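Regulator of nonsense transcripts 2 (Homo sapiens, PDB 2WJV) acts in nonsense-mediated mRNA decay, its C-terminal region probably serving to bind the partner factor UPF1. Local coordinates at residues Pro69-Thr74 and Phe82-Val87. Sequence-based numbering, arbitrary orientation.
Sequences PFVMLT and FKILNV
F70 meets V87 through one corner of its ring: CD1 lies 3.3 Å from V87 CG2, with CB and CG of F70 also near the same methyl group. The two side chains cross obliquely, on the face of the hairpin that also carries M72 and L85. CG of F70 lies beside the backbone N (chi1 -89°), near V87 CG2. F70 touches V87 and not the side chain of L85, its partner in the ladder. An alanine here takes away the ring beside V87 CG2 and would probably open a gap at this end of the apolar face, with only CB still near the valine. Farther along, L85 CD1 lies 4.1 Å from each of M72 CB, CG and SD. On the reverse face, L73 and F82 run side by side, pointing the same way, and L73 CD2 comes 3.4 Å from F82 CE1. V71 CG1 reaches the same phenylalanine at CB and CD1, while P69 CB makes a looser contact with I84 CG2 at 4.2 Å.

Between the two faces runs the antiparallel ladder. F70 and L85 form a hydrogen-bonded pair, each N donating to the other's O, with F70 N to L85 O at 2.8 Å and nearly straight (173°). M72 and K83 repeat the pattern, K83 N to M72 O being 2.8 Å. The two strand segments run at 144° to each other, well short of exactly antiparallel. M68 and V87 extend the backbone bonding past F70.

V71 and M72 also pair in parallel with a strand of the other protein chain, so the sheet continues across the interface. F70, M72 and L73 pack on its apolar side chains, and K83 NZ bonds to its backbone. The hairpin thus joins backbone pairing to apolar packing, a combination consistent with binding by beta augmentation.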
# COMPACT_ATOMS: atom_id res chain seq x y z
N PRO C 69 -1.96 -48.58 6.03
CA PRO C 69 -3.15 -48.45 6.87
C PRO C 69 -3.18 -49.40 8.08
O PRO C 69 -2.88 -50.59 7.95
CB PRO C 69 -4.29 -48.79 5.90
CG PRO C 69 -3.68 -49.72 4.94
CD PRO C 69 -2.27 -49.25 4.75
N PHE C 70 -3.52 -48.85 9.24
CA PHE C 70 -3.82 -49.61 10.46
C PHE C 70 -5.19 -49.20 10.98
O PHE C 70 -5.63 -48.08 10.74
CB PHE C 70 -2.77 -49.34 11.55
CG PHE C 70 -1.56 -50.25 11.49
CD1 PHE C 70 -0.46 -49.94 10.69
CD2 PHE C 70 -1.52 -51.41 12.26
CE1 PHE C 70 0.66 -50.78 10.65
CE2 PHE C 70 -0.40 -52.25 12.22
CZ PHE C 70 0.69 -51.93 11.41
N VAL C 71 -5.85 -50.10 11.70
CA VAL C 71 -7.13 -49.82 12.36
C VAL C 71 -6.88 -49.39 13.80
O VAL C 71 -5.98 -49.90 14.45
CB VAL C 71 -8.04 -51.06 12.35
CG1 VAL C 71 -9.25 -50.86 13.26
CG2 VAL C 71 -8.47 -51.38 10.93
N MET C 72 -7.70 -48.47 14.30
CA MET C 72 -7.58 -47.99 15.68
C MET C 72 -8.92 -48.14 16.40
O MET C 72 -9.97 -47.80 15.85
CB MET C 72 -7.13 -46.53 15.70
CG MET C 72 -6.59 -46.06 17.05
SD MET C 72 -6.72 -44.27 17.32
CE MET C 72 -7.02 -44.19 19.10
N LEU C 73 -8.88 -48.62 17.64
CA LEU C 73 -10.08 -48.82 18.45
C LEU C 73 -10.49 -47.52 19.16
O LEU C 73 -9.64 -46.68 19.45
CB LEU C 73 -9.88 -49.98 19.44
CG LEU C 73 -9.75 -51.39 18.81
CD1 LEU C 73 -9.35 -52.43 19.83
CD2 LEU C 73 -11.05 -51.82 18.13
N THR C 74 -11.79 -47.36 19.43
CA THR C 74 -12.36 -46.08 19.90
C THR C 74 -13.76 -46.28 20.49
O THR C 74 -14.49 -45.32 20.77
CB THR C 74 -12.45 -45.05 18.74
OG1 THR C 74 -11.12 -44.73 18.28
CG2 THR C 74 -13.15 -43.75 19.17
N PHE C 82 -14.32 -48.22 15.16
CA PHE C 82 -12.99 -48.36 14.57
C PHE C 82 -12.69 -47.16 13.70
O PHE C 82 -13.60 -46.61 13.06
CB PHE C 82 -12.92 -49.63 13.71
CG PHE C 82 -13.46 -50.86 14.38
CD1 PHE C 82 -12.62 -51.74 15.05
CD2 PHE C 82 -14.83 -51.16 14.32
CE1 PHE C 82 -13.12 -52.88 15.66
CE2 PHE C 82 -15.34 -52.31 14.92
CZ PHE C 82 -14.48 -53.17 15.59
N LYS C 83 -11.43 -46.74 13.65
CA LYS C 83 -10.98 -45.73 12.69
C LYS C 83 -9.61 -46.07 12.12
O LYS C 83 -8.82 -46.77 12.76
CB LYS C 83 -11.01 -44.31 13.29
CG LYS C 83 -12.43 -43.77 13.49
CD LYS C 83 -12.61 -42.33 13.03
CE LYS C 83 -14.09 -42.02 12.77
NZ LYS C 83 -14.27 -40.71 12.06
N ILE C 84 -9.33 -45.57 10.91
CA ILE C 84 -8.14 -45.97 10.17
C ILE C 84 -7.07 -44.88 10.16
O ILE C 84 -7.34 -43.72 9.85
CB ILE C 84 -8.50 -46.38 8.72
CG1 ILE C 84 -9.29 -47.69 8.73
CG2 ILE C 84 -7.25 -46.53 7.87
CD1 ILE C 84 -9.47 -48.32 7.37
N LEU C 85 -5.85 -45.29 10.53
CA LEU C 85 -4.69 -44.42 10.51
C LEU C 85 -3.71 -44.89 9.44
O LEU C 85 -3.49 -46.09 9.26
CB LEU C 85 -3.99 -44.47 11.87
CG LEU C 85 -4.79 -44.19 13.12
CD1 LEU C 85 -3.90 -44.46 14.34
CD2 LEU C 85 -5.34 -42.77 13.13
N ASN C 86 -3.10 -43.93 8.75
CA ASN C 86 -2.05 -44.20 7.78
C ASN C 86 -0.68 -44.13 8.44
O ASN C 86 -0.18 -43.04 8.72
CB ASN C 86 -2.14 -43.20 6.64
CG ASN C 86 -3.43 -43.32 5.89
OD1 ASN C 86 -3.79 -44.40 5.42
ND2 ASN C 86 -4.15 -42.22 5.79
N VAL C 87 -0.09 -45.30 8.71
CA VAL C 87 1.22 -45.38 9.36
C VAL C 87 2.28 -45.36 8.27
O VAL C 87 2.14 -46.06 7.27
CB VAL C 87 1.36 -46.67 10.19
CG1 VAL C 87 2.70 -46.70 10.89
CG2 VAL C 87 0.22 -46.79 11.20